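Local coordinates for fructokinase (Silicibacter sp., PDB 3C8U), which probably phosphorylates fructose at the expense of ATP, which it is likely to bind through a P-loop, at residues A[52-57]-A[121-126]; A[98-103]-A[117-122]. One frame throughout, in Å; residues are numbered along the deposited sequence.

Interaction 1: residues A[52-57]-A[121-126]; sequences PAEVVP and GPECRV
Pro52 meets the turn at Glu123 to Arg125 with its ring and its carbonyl at once. CB of the ring rests 3.4 Å from the carbonyl O of Glu123, while CD lies against the aliphatic part of Arg125, 3.8 Å from CG. Having no N-H to satisfy, a proline suits this place just before the strand begins. Its carbonyl O is gripped twice, by Arg125 N at 2.9 Å and by Val126 N at 3.1 Å, and both donors stand 19° from the carbonyl plane. Ala53 forms a parallel bridge with Val126: the two side chains share one face of the sheet, CB to CB 4.1 Å, and Ala53 CA directs a C-H toward Val126 O. Glu54 N then donates to that same Val126 O (3.1 Å), nearly in line with the C=O. The side chain of Glu54 returns toward the turn, chi2 (174°) carrying CD onward in an extended chain, and in the conformer described here OE2 comes to 3.7 Å from Cys124 CB. There it lies 4.0 Å from OE2 of Glu123, an approach of like charges that a water probably makes tolerable: in this conformer it donates to both oxygens, and it accepts from Gly121 N. Gly121 to Cys124 is a type I turn closed by Cys124 N to Gly121 O, with Pro122 at its second position, where its fixed phi fits. The small thiol of Cys124 tucks in beside the strand start, anti to the backbone N (chi1 175°). The pairing begins at the edge of the parallel sheet, where 53-57 is the outermost strand and runs on beside strand 126-131. Ala53 and Val55 pack on helix 36-48, Val126 reaches Val25 of strand 23-28, and Arg22 NE hydrogen-bonds to Cys124 O.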
loop_
_atom_site.group_PDB
_atom_site.type_symbol
_atom_site.label_atom_id
_atom_site.label_comp_id
_atom_site.label_asym_id
_atom_site.label_seq_id
_atom_site.Cartn_x
_atom_site.Cartn_y
_atom_site.Cartn_z
ATOM N N PRO A 52 1.205 18.578 -6.584
ATOM C CA PRO A 52 1.884 18.162 -5.357
ATOM C C PRO A 52 1.280 16.905 -4.791
ATOM O O PRO A 52 0.110 16.838 -4.487
ATOM C CB PRO A 52 1.682 19.348 -4.409
ATOM C CG PRO A 52 1.380 20.501 -5.285
ATOM C CD PRO A 52 0.663 19.943 -6.475
ATOM N N ALA A 53 2.131 15.908 -4.714
ATOM C CA ALA A 53 1.753 14.550 -4.369
ATOM C C ALA A 53 2.615 14.044 -3.262
ATOM O O ALA A 53 3.779 14.423 -3.123
ATOM C CB ALA A 53 1.913 13.620 -5.596
ATOM N N GLU A 54 2.001 13.187 -2.464
ATOM C CA GLU A 54 2.672 12.477 -1.374
ATOM C C GLU A 54 2.172 11.049 -1.230
ATOM O O GLU A 54 1.052 10.734 -1.605
ATOM C CB GLU A 54 2.496 13.251 -0.073
ATOM C CG GLU A 54 3.319 14.524 -0.058
ATOM C CD GLU A 54 3.066 15.405 1.138
ATOM O OE1 GLU A 54 3.494 15.040 2.249
ATOM O OE2 GLU A 54 2.464 16.482 0.956
ATOM N N VAL A 55 3.026 10.222 -0.655
ATOM C CA VAL A 55 2.735 8.802 -0.470
ATOM C C VAL A 55 2.180 8.566 0.933
ATOM O O VAL A 55 2.784 8.957 1.924
ATOM C CB VAL A 55 3.975 7.911 -0.733
ATOM C CG1 VAL A 55 3.603 6.434 -0.517
ATOM C CG2 VAL A 55 4.531 8.149 -2.174
ATOM N N VAL A 56 1.023 7.915 0.981
ATOM C CA VAL A 56 0.338 7.577 2.238
ATOM C C VAL A 56 0.304 6.042 2.370
ATOM O O VAL A 56 -0.449 5.352 1.677
ATOM C CB VAL A 56 -1.083 8.170 2.289
ATOM C CG1 VAL A 56 -1.855 7.658 3.588
ATOM C CG2 VAL A 56 -1.047 9.717 2.185
ATOM N N PRO A 57 1.162 5.472 3.220
ATOM C CA PRO A 57 1.064 4.014 3.348
ATOM C C PRO A 57 -0.087 3.523 4.207
ATOM O O PRO A 57 -0.493 4.182 5.177
ATOM C CB PRO A 57 2.377 3.650 4.038
ATOM C CG PRO A 57 3.216 4.825 3.922
ATOM C CD PRO A 57 2.349 5.983 3.906
ATOM N N GLY A 121 -1.295 17.500 4.352
ATOM C CA GLY A 121 -1.681 18.902 4.448
ATOM C C GLY A 121 -2.409 19.458 3.245
ATOM O O GLY A 121 -2.453 18.846 2.178
ATOM N N PRO A 122 -2.934 20.683 3.390
ATOM C CA PRO A 122 -3.780 21.302 2.372
ATOM C C PRO A 122 -3.072 21.553 1.038
ATOM O O PRO A 122 -3.719 21.648 0.008
ATOM C CB PRO A 122 -4.273 22.601 3.024
ATOM C CG PRO A 122 -3.660 22.669 4.375
ATOM C CD PRO A 122 -2.726 21.509 4.583
ATOM N N GLU A 123 -1.751 21.604 1.076
ATOM C CA GLU A 123 -0.932 21.817 -0.140
ATOM C C GLU A 123 -0.869 20.564 -1.028
ATOM O O GLU A 123 -0.578 20.621 -2.222
ATOM C CB GLU A 123 0.480 22.255 0.219
ATOM C CG GLU A 123 1.356 21.155 0.760
ATOM C CD GLU A 123 1.189 20.864 2.240
ATOM O OE1 GLU A 123 0.297 21.452 2.934
ATOM O OE2 GLU A 123 1.989 20.035 2.713
ATOM N N CYS A 124 -1.161 19.426 -0.421
ATOM C CA CYS A 124 -1.192 18.142 -1.136
ATOM C C CYS A 124 -2.462 17.974 -1.929
ATOM O O CYS A 124 -3.574 17.969 -1.401
ATOM C CB CYS A 124 -1.009 16.967 -0.163
ATOM S SG CYS A 124 -1.170 15.321 -0.952
ATOM N N ARG A 125 -2.268 17.780 -3.225
ATOM C CA ARG A 125 -3.357 17.717 -4.208
ATOM C C ARG A 125 -3.680 16.280 -4.582
ATOM O O ARG A 125 -4.779 15.955 -4.955
ATOM C CB ARG A 125 -2.972 18.506 -5.475
ATOM C CG ARG A 125 -2.965 20.013 -5.263
ATOM C CD ARG A 125 -3.403 20.768 -6.507
ATOM N NE ARG A 125 -4.413 20.044 -7.267
ATOM C CZ ARG A 125 -4.512 20.118 -8.587
ATOM N NH1 ARG A 125 -3.657 20.882 -9.255
ATOM N NH2 ARG A 125 -5.447 19.425 -9.232
ATOM N N VAL A 126 -2.677 15.425 -4.455
ATOM C CA VAL A 126 -2.822 14.006 -4.773
ATOM C C VAL A 126 -2.153 13.161 -3.706
ATOM O O VAL A 126 -0.990 13.357 -3.399
ATOM C CB VAL A 126 -2.177 13.679 -6.127
ATOM C CG1 VAL A 126 -2.240 12.154 -6.430
ATOM C CG2 VAL A 126 -2.856 14.524 -7.235
HETATM O O HOH W 1 1.259 17.389 3.132
#

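Interaction 2: residues A[98-103]-A[117-122]; sequences QERVIY and AAEVGP
Ala117 and Ala118 both face Tyr103, a classic beta bulge: Tyr103 O accepts from Ala118 N at 3.0 Å and, weakly, from Ala117 N. Past this irregularity the antiparallel pairing is regular. Tyr103 N binds Ala118 O, and Val101 and Val120 exchange two bonds. Tyr103 CG sits between the backbone N and the carbonyl carbon (chi1 72°), and the ring lies over the Ala118 methyl in a CH-pi contact, CB 3.7 Å from the ring centroid. A methyl is small enough to come close to the ring face, nearest CZ and toward the rim, while Val120 CG2 meets CE1 obliquely at 3.7 Å. An alanine in place of Tyr103 would probably leave the Ala118 methyl and Val120 CG2 without their aromatic cover and open a gap toward Val56. On the other face, Ile102 CD1 packs on Glu119 CG at 3.5 Å. In the conformer described, Arg100 NE makes a long, doubtful salt bridge to Glu119 OE2 (3.4 Å), the planes of the two groups 60° apart. Pro122 CD lies over one guanidinium face, 3.4 Å from NH2, and Pro122 CB lies 3.7 Å from Glu99 OE1. The chemistry is thus split by face: Val101, Tyr103 and Val120 pack on helix 85-97, and Tyr103 and Val120 also on strand 53-57, whereas the charged pair belongs to the exposed face and probably adds little more than a loose electrostatic tether.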
loop_
_atom_site.group_PDB
_atom_site.type_symbol
_atom_site.label_atom_id
_atom_site.label_comp_id
_atom_site.label_asym_id
_atom_site.label_seq_id
_atom_site.Cartn_x
_atom_site.Cartn_y
_atom_site.Cartn_z
ATOM N N GLN A 98 -11.140 16.598 3.598
ATOM C CA GLN A 98 -10.507 17.321 4.719
ATOM C C GLN A 98 -9.218 17.970 4.259
ATOM O O GLN A 98 -8.476 17.398 3.461
ATOM C CB GLN A 98 -10.234 16.401 5.912
ATOM C CG GLN A 98 -11.457 15.775 6.430
ATOM C CD GLN A 98 -12.468 16.807 6.923
ATOM O OE1 GLN A 98 -13.604 16.856 6.447
ATOM N NE2 GLN A 98 -12.055 17.630 7.884
ATOM N N GLU A 99 -8.941 19.153 4.790
ATOM C CA GLU A 99 -7.748 19.894 4.374
ATOM C C GLU A 99 -6.488 19.237 4.900
ATOM O O GLU A 99 -5.485 19.085 4.215
ATOM C CB GLU A 99 -7.808 21.345 4.868
ATOM C CG GLU A 99 -8.844 22.182 4.128
ATOM C CD GLU A 99 -8.640 22.188 2.620
ATOM O OE1 GLU A 99 -7.674 21.564 2.122
ATOM O OE2 GLU A 99 -9.458 22.833 1.921
ATOM N N ARG A 100 -6.593 18.856 6.148
ATOM C CA ARG A 100 -5.459 18.364 6.923
ATOM C C ARG A 100 -5.862 17.080 7.617
ATOM O O ARG A 100 -6.872 17.029 8.306
ATOM C CB ARG A 100 -5.057 19.434 7.941
ATOM C CG ARG A 100 -3.669 19.300 8.547
ATOM C CD ARG A 100 -3.280 20.585 9.302
ATOM N NE ARG A 100 -2.244 21.334 8.601
ATOM C CZ ARG A 100 -2.445 22.491 7.981
ATOM N NH1 ARG A 100 -3.649 23.058 7.982
ATOM N NH2 ARG A 100 -1.434 23.085 7.362
ATOM N N VAL A 101 -5.068 16.045 7.417
ATOM C CA VAL A 101 -5.370 14.733 7.982
ATOM C C VAL A 101 -4.167 14.076 8.586
ATOM O O VAL A 101 -3.185 13.784 7.921
ATOM C CB VAL A 101 -6.018 13.745 6.929
ATOM C CG1 VAL A 101 -6.431 12.398 7.601
ATOM C CG2 VAL A 101 -7.265 14.357 6.246
ATOM N N ILE A 102 -4.302 13.790 9.871
ATOM C CA ILE A 102 -3.321 13.053 10.657
ATOM C C ILE A 102 -3.535 11.551 10.514
ATOM O O ILE A 102 -4.682 11.056 10.526
ATOM C CB ILE A 102 -3.367 13.450 12.161
ATOM C CG1 ILE A 102 -3.107 14.962 12.331
ATOM C CG2 ILE A 102 -2.365 12.603 12.985
ATOM C CD1 ILE A 102 -1.730 15.388 11.924
ATOM N N TYR A 103 -2.422 10.815 10.393
ATOM C CA TYR A 103 -2.490 9.343 10.272
ATOM C C TYR A 103 -1.272 8.624 10.847
ATOM O O TYR A 103 -0.246 9.253 11.100
ATOM C CB TYR A 103 -2.761 8.974 8.800
ATOM C CG TYR A 103 -1.591 9.185 7.861
ATOM C CD1 TYR A 103 -1.381 10.385 7.233
ATOM C CD2 TYR A 103 -0.716 8.143 7.583
ATOM C CE1 TYR A 103 -0.293 10.575 6.380
ATOM C CE2 TYR A 103 0.368 8.329 6.754
ATOM C CZ TYR A 103 0.569 9.530 6.143
ATOM O OH TYR A 103 1.655 9.660 5.296
ATOM N N ALA A 117 1.611 10.270 13.678
ATOM C CA ALA A 117 3.022 10.288 13.187
ATOM C C ALA A 117 3.207 11.033 11.881
ATOM O O ALA A 117 4.313 11.462 11.545
ATOM C CB ALA A 117 3.573 8.846 13.041
ATOM N N ALA A 118 2.118 11.166 11.133
ATOM C CA ALA A 118 2.178 11.835 9.817
ATOM C C ALA A 118 0.947 12.673 9.535
ATOM O O ALA A 118 -0.106 12.498 10.142
ATOM C CB ALA A 118 2.405 10.793 8.693
ATOM N N GLU A 119 1.094 13.602 8.606
ATOM C CA GLU A 119 -0.008 14.482 8.194
ATOM C C GLU A 119 -0.008 14.753 6.697
ATOM O O GLU A 119 1.015 15.089 6.155
ATOM C CB GLU A 119 0.131 15.824 8.904
ATOM C CG GLU A 119 -1.066 16.738 8.755
ATOM C CD GLU A 119 -0.814 18.125 9.311
ATOM O OE1 GLU A 119 0.049 18.830 8.774
ATOM O OE2 GLU A 119 -1.492 18.514 10.273
ATOM N N VAL A 120 -1.169 14.613 6.062
ATOM C CA VAL A 120 -1.385 15.138 4.720
ATOM C C VAL A 120 -1.987 16.519 4.912
ATOM O O VAL A 120 -3.026 16.690 5.531
ATOM C CB VAL A 120 -2.352 14.284 3.909
ATOM C CG1 VAL A 120 -2.473 14.819 2.524
ATOM C CG2 VAL A 120 -1.867 12.821 3.922
ATOM N N GLY A 121 -1.295 17.500 4.352
ATOM C CA GLY A 121 -1.681 18.902 4.448
ATOM C C GLY A 121 -2.409 19.458 3.245
ATOM O O GLY A 121 -2.453 18.846 2.178
ATOM N N PRO A 122 -2.934 20.683 3.390
ATOM C CA PRO A 122 -3.780 21.302 2.372
ATOM C C PRO A 122 -3.072 21.553 1.038
ATOM O O PRO A 122 -3.719 21.648 0.008
ATOM C CB PRO A 122 -4.273 22.601 3.024
ATOM C CG PRO A 122 -3.660 22.669 4.375
ATOM C CD PRO A 122 -2.726 21.509 4.583
HETATM O O HOH W 2 -6.495 21.667 0.031
#

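Overall arrangement
The centres of interactions 1 and 2 lie about 9 Å apart, on the same side of the chain's centre. Along the chain, strand 53-57 comes first, then helix 85-97, the hairpin of strands 101-107 and 112-120, and finally the turn leading into strand 126-131. Gly121 and Pro122 belong to both contacts, so the segment that ends the hairpin also begins the return to the parallel sheet. The two also touch directly, with Val56 packing on Val120 and Tyr103. Arg22 bonds to carbonyls in both regions, joining them just ahead of strand 23-28, which leads to the probable P-loop. These contacts probably help to hold the hairpin beside the sheet's edge.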